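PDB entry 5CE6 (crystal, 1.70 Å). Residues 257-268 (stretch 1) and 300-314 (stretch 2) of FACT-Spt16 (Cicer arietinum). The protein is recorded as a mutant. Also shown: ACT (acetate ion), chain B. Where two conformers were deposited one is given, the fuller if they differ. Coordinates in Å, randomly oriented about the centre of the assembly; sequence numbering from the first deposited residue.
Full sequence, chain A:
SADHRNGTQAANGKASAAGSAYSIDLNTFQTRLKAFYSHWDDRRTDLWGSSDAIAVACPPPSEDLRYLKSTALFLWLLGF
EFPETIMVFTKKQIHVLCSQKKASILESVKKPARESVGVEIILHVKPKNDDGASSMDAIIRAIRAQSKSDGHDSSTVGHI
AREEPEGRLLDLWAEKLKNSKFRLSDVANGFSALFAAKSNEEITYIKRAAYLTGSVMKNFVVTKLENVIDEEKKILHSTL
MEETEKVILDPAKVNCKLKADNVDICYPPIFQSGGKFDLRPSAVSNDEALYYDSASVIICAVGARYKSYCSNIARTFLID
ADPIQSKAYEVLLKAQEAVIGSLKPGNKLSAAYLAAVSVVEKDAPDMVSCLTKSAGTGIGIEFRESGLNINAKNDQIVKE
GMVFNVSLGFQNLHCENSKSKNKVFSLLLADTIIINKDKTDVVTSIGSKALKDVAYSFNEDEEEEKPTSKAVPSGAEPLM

Stretch 1 257-268: KLKADNVDICYP
Stretch 2 300-314: CAVGARYKSYCSNIA

Strands 263-265 and 304-306 run antiparallel, their N-to-C directions 147° apart. V263 pairs with Y306, D264 with R305 and I265 with A304, at CA-CA distances of 4.8, 5.0 and 4.6 Å. All six residues have extended phi/psi. A 3-10 segment, 260-262, leads into the first strand. A type I' turn, Y306 to Y309, follows the second, with K307 at 47/42 and S308 at 79/-3.

Four backbone hydrogen bonds set the register: K307 N to N262 O (2.9 Å), D264 N to R305 O (3.0 Å), R305 N to D264 O (2.7 Å) and C266 N to G303 O (2.9 Å). V263 CA adds a CA-H...O contact to R305 O at 3.3 Å.

Apolar packing centres on Y306 (chi1 t, chi2 75°). Y306 CD1 lies 3.8 Å from L258 CD1 and 4.0 Å from V263 CG2, the latter at the ring edge. C266 (m) points toward stretch 2, placing C266 SG 3.6 Å from C310 CB.

Y267 (p, chi2 87°) donates from OH to N312 OD1 at 2.6 Å. G303 has no side chain; a CB there would clash with S311 O.

Water 2 links D264 OD2 (3.3 Å) and I265 O (2.8 Å) to R305 NH1 (3.1 Å). R305, t at chi1 to chi3, has its CB on the same face as D264; the extended chain then carries the guanidinium off from stretch 1, and R305 NH2 donates to acetate OXT at 2.8 Å.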

# COMPACT_ATOMS: atom_id res chain seq x y z
N LYS A 257 -10.28 -20.17 -4.75
CA LYS A 257 -11.72 -19.91 -4.73
C LYS A 257 -12.05 -18.43 -4.49
O LYS A 257 -13.02 -18.09 -3.81
CB LYS A 257 -12.45 -20.81 -3.72
N LEU A 258 -11.23 -17.55 -5.06
CA LEU A 258 -11.55 -16.13 -5.13
C LEU A 258 -12.00 -15.78 -6.55
O LEU A 258 -11.44 -16.29 -7.52
CB LEU A 258 -10.35 -15.25 -4.75
CG LEU A 258 -9.92 -15.21 -3.29
CD1 LEU A 258 -8.90 -14.09 -3.05
CD2 LEU A 258 -11.10 -15.07 -2.35
N LYS A 259 -12.99 -14.90 -6.65
CA LYS A 259 -13.40 -14.38 -7.95
C LYS A 259 -12.21 -13.74 -8.65
O LYS A 259 -11.74 -12.68 -8.25
CB LYS A 259 -14.53 -13.36 -7.79
N ALA A 260 -11.72 -14.41 -9.69
CA ALA A 260 -10.50 -13.98 -10.37
C ALA A 260 -10.59 -12.59 -10.98
O ALA A 260 -9.58 -11.89 -11.10
CB ALA A 260 -10.10 -15.00 -11.42
N ASP A 261 -11.80 -12.18 -11.37
CA ASP A 261 -12.01 -10.84 -11.92
C ASP A 261 -11.71 -9.74 -10.90
O ASP A 261 -11.54 -8.57 -11.26
CB ASP A 261 -13.45 -10.70 -12.41
CG ASP A 261 -13.62 -11.15 -13.84
OD1 ASP A 261 -12.65 -11.71 -14.40
OD2 ASP A 261 -14.71 -10.93 -14.41
N ASN A 262 -11.64 -10.12 -9.63
CA ASN A 262 -11.42 -9.17 -8.56
C ASN A 262 -9.97 -9.12 -8.12
O ASN A 262 -9.60 -8.30 -7.28
CB ASN A 262 -12.29 -9.52 -7.34
CG ASN A 262 -13.77 -9.28 -7.59
OD1 ASN A 262 -14.15 -8.39 -8.34
ND2 ASN A 262 -14.61 -10.08 -6.94
N VAL A 263 -9.14 -9.98 -8.71
CA VAL A 263 -7.74 -10.12 -8.27
C VAL A 263 -6.74 -9.39 -9.17
O VAL A 263 -6.82 -9.47 -10.40
CB VAL A 263 -7.34 -11.62 -8.22
CG1 VAL A 263 -5.87 -11.77 -7.86
CG2 VAL A 263 -8.22 -12.37 -7.25
N ASP A 264 -5.80 -8.68 -8.55
CA ASP A 264 -4.67 -8.12 -9.27
C ASP A 264 -3.40 -8.31 -8.44
O ASP A 264 -3.46 -8.78 -7.30
CB ASP A 264 -4.88 -6.64 -9.58
CG ASP A 264 -3.98 -6.13 -10.70
OD1 ASP A 264 -3.26 -6.95 -11.31
OD2 ASP A 264 -4.00 -4.91 -10.98
N ILE A 265 -2.25 -7.96 -9.01
CA ILE A 265 -1.01 -8.02 -8.26
C ILE A 265 -0.72 -6.63 -7.70
O ILE A 265 -1.00 -5.63 -8.35
CB ILE A 265 0.19 -8.50 -9.13
CG1 ILE A 265 0.50 -7.48 -10.23
CG2 ILE A 265 -0.09 -9.87 -9.72
CD1 ILE A 265 1.80 -7.74 -10.97
N CYS A 266 -0.19 -6.56 -6.48
CA CYS A 266 0.10 -5.26 -5.88
C CYS A 266 1.33 -4.63 -6.50
O CYS A 266 1.44 -3.41 -6.59
CB CYS A 266 0.34 -5.38 -4.38
SG CYS A 266 -1.11 -5.94 -3.50
N TYR A 267 2.27 -5.49 -6.88
CA TYR A 267 3.53 -5.07 -7.48
C TYR A 267 4.14 -6.31 -8.10
O TYR A 267 3.73 -7.43 -7.75
CB TYR A 267 4.47 -4.46 -6.43
CG TYR A 267 4.79 -5.39 -5.27
CD1 TYR A 267 5.84 -6.29 -5.34
CD2 TYR A 267 4.02 -5.38 -4.12
CE1 TYR A 267 6.13 -7.14 -4.28
CE2 TYR A 267 4.29 -6.23 -3.07
CZ TYR A 267 5.34 -7.11 -3.16
OH TYR A 267 5.62 -7.94 -2.09
N PRO A 268 5.09 -6.14 -9.04
CA PRO A 268 5.71 -7.33 -9.63
C PRO A 268 6.48 -8.06 -8.55
O PRO A 268 7.27 -7.40 -7.87
CB PRO A 268 6.68 -6.75 -10.66
CG PRO A 268 6.09 -5.40 -11.01
CD PRO A 268 5.53 -4.90 -9.71
N CYS A 300 11.97 -13.46 -1.09
CA CYS A 300 10.78 -13.37 -1.93
C CYS A 300 9.72 -12.51 -1.26
O CYS A 300 9.33 -12.76 -0.12
CB CYS A 300 10.17 -14.74 -2.25
SG CYS A 300 8.58 -14.61 -3.15
N ALA A 301 9.24 -11.51 -1.99
CA ALA A 301 8.13 -10.69 -1.51
C ALA A 301 7.03 -10.72 -2.57
O ALA A 301 7.29 -10.49 -3.74
CB ALA A 301 8.57 -9.26 -1.25
N VAL A 302 5.81 -11.02 -2.14
CA VAL A 302 4.69 -11.06 -3.08
C VAL A 302 3.46 -10.45 -2.45
O VAL A 302 3.24 -10.56 -1.25
CB VAL A 302 4.43 -12.52 -3.56
CG1 VAL A 302 4.18 -13.43 -2.39
CG2 VAL A 302 3.26 -12.58 -4.51
N GLY A 303 2.65 -9.77 -3.26
CA GLY A 303 1.40 -9.25 -2.72
C GLY A 303 0.29 -9.31 -3.74
O GLY A 303 0.47 -8.88 -4.89
N ALA A 304 -0.85 -9.85 -3.32
CA ALA A 304 -2.05 -9.88 -4.15
C ALA A 304 -3.02 -8.80 -3.70
O ALA A 304 -3.02 -8.38 -2.54
CB ALA A 304 -2.73 -11.24 -4.08
N ARG A 305 -3.85 -8.36 -4.64
CA ARG A 305 -4.81 -7.30 -4.39
C ARG A 305 -6.20 -7.86 -4.67
O ARG A 305 -6.40 -8.58 -5.65
CB ARG A 305 -4.51 -6.12 -5.32
CG ARG A 305 -4.98 -4.76 -4.82
CD ARG A 305 -4.58 -3.66 -5.80
NE ARG A 305 -5.00 -2.33 -5.34
CZ ARG A 305 -4.90 -1.22 -6.07
NH1 ARG A 305 -4.39 -1.27 -7.30
NH2 ARG A 305 -5.31 -0.06 -5.58
N TYR A 306 -7.16 -7.54 -3.81
CA TYR A 306 -8.50 -8.07 -4.00
C TYR A 306 -9.53 -6.95 -3.88
O TYR A 306 -9.60 -6.28 -2.86
CB TYR A 306 -8.81 -9.17 -2.98
CG TYR A 306 -10.14 -9.86 -3.22
CD1 TYR A 306 -10.30 -10.77 -4.26
CD2 TYR A 306 -11.24 -9.59 -2.41
CE1 TYR A 306 -11.52 -11.41 -4.48
CE2 TYR A 306 -12.45 -10.22 -2.62
CZ TYR A 306 -12.59 -11.13 -3.66
OH TYR A 306 -13.80 -11.75 -3.88
N LYS A 307 -10.32 -6.77 -4.94
CA LYS A 307 -11.25 -5.64 -5.02
C LYS A 307 -10.58 -4.33 -4.64
O LYS A 307 -11.16 -3.49 -3.94
CB LYS A 307 -12.52 -5.91 -4.20
CG LYS A 307 -13.35 -7.08 -4.71
CD LYS A 307 -14.56 -7.37 -3.84
CE LYS A 307 -15.55 -6.23 -3.87
NZ LYS A 307 -16.12 -6.04 -5.24
N SER A 308 -9.35 -4.16 -5.12
CA SER A 308 -8.50 -2.98 -4.89
C SER A 308 -7.78 -2.92 -3.55
O SER A 308 -7.00 -2.00 -3.33
CB SER A 308 -9.23 -1.65 -5.16
OG SER A 308 -9.68 -1.60 -6.50
N TYR A 309 -8.03 -3.90 -2.67
CA TYR A 309 -7.38 -3.91 -1.35
C TYR A 309 -6.13 -4.76 -1.35
O TYR A 309 -6.17 -5.93 -1.73
CB TYR A 309 -8.36 -4.37 -0.25
CG TYR A 309 -9.36 -3.27 0.02
CD1 TYR A 309 -10.49 -3.13 -0.78
CD2 TYR A 309 -9.13 -2.33 1.02
CE1 TYR A 309 -11.38 -2.10 -0.58
CE2 TYR A 309 -10.03 -1.28 1.23
CZ TYR A 309 -11.14 -1.17 0.42
OH TYR A 309 -12.03 -0.14 0.62
N CYS A 310 -5.02 -4.16 -0.93
CA CYS A 310 -3.71 -4.77 -1.02
C CYS A 310 -3.39 -5.65 0.18
O CYS A 310 -4.00 -5.53 1.25
CB CYS A 310 -2.61 -3.70 -1.12
SG CYS A 310 -2.70 -2.65 -2.59
N SER A 311 -2.40 -6.52 -0.00
CA SER A 311 -1.87 -7.35 1.07
C SER A 311 -0.42 -7.60 0.72
O SER A 311 0.01 -7.32 -0.40
CB SER A 311 -2.63 -8.67 1.19
OG SER A 311 -2.49 -9.46 0.01
N ASN A 312 0.34 -8.13 1.66
CA ASN A 312 1.75 -8.35 1.40
C ASN A 312 2.31 -9.48 2.24
O ASN A 312 1.87 -9.68 3.38
CB ASN A 312 2.55 -7.10 1.73
CG ASN A 312 3.96 -7.19 1.20
OD1 ASN A 312 4.17 -7.44 0.01
ND2 ASN A 312 4.94 -7.01 2.07
N ILE A 313 3.29 -10.19 1.70
CA ILE A 313 4.05 -11.15 2.51
C ILE A 313 5.46 -11.15 1.98
O ILE A 313 5.70 -10.85 0.82
CB ILE A 313 3.43 -12.57 2.45
CG1 ILE A 313 3.92 -13.45 3.61
CG2 ILE A 313 3.76 -13.25 1.13
CD1 ILE A 313 3.38 -14.88 3.53
N ALA A 314 6.43 -11.45 2.84
CA ALA A 314 7.81 -11.60 2.39
C ALA A 314 8.45 -12.64 3.28
O ALA A 314 8.21 -12.65 4.49
CB ALA A 314 8.58 -10.28 2.48
C ACT B . -4.15 3.22 -6.58
O ACT B . -3.45 4.01 -7.25
OXT ACT B . -4.46 2.14 -7.15
CH3 ACT B . -4.59 3.55 -5.19
O HOH W 1 -7.92 -5.82 -7.03
O HOH W 2 -2.44 -3.26 -8.65
O HOH W 3 3.37 -9.34 -6.00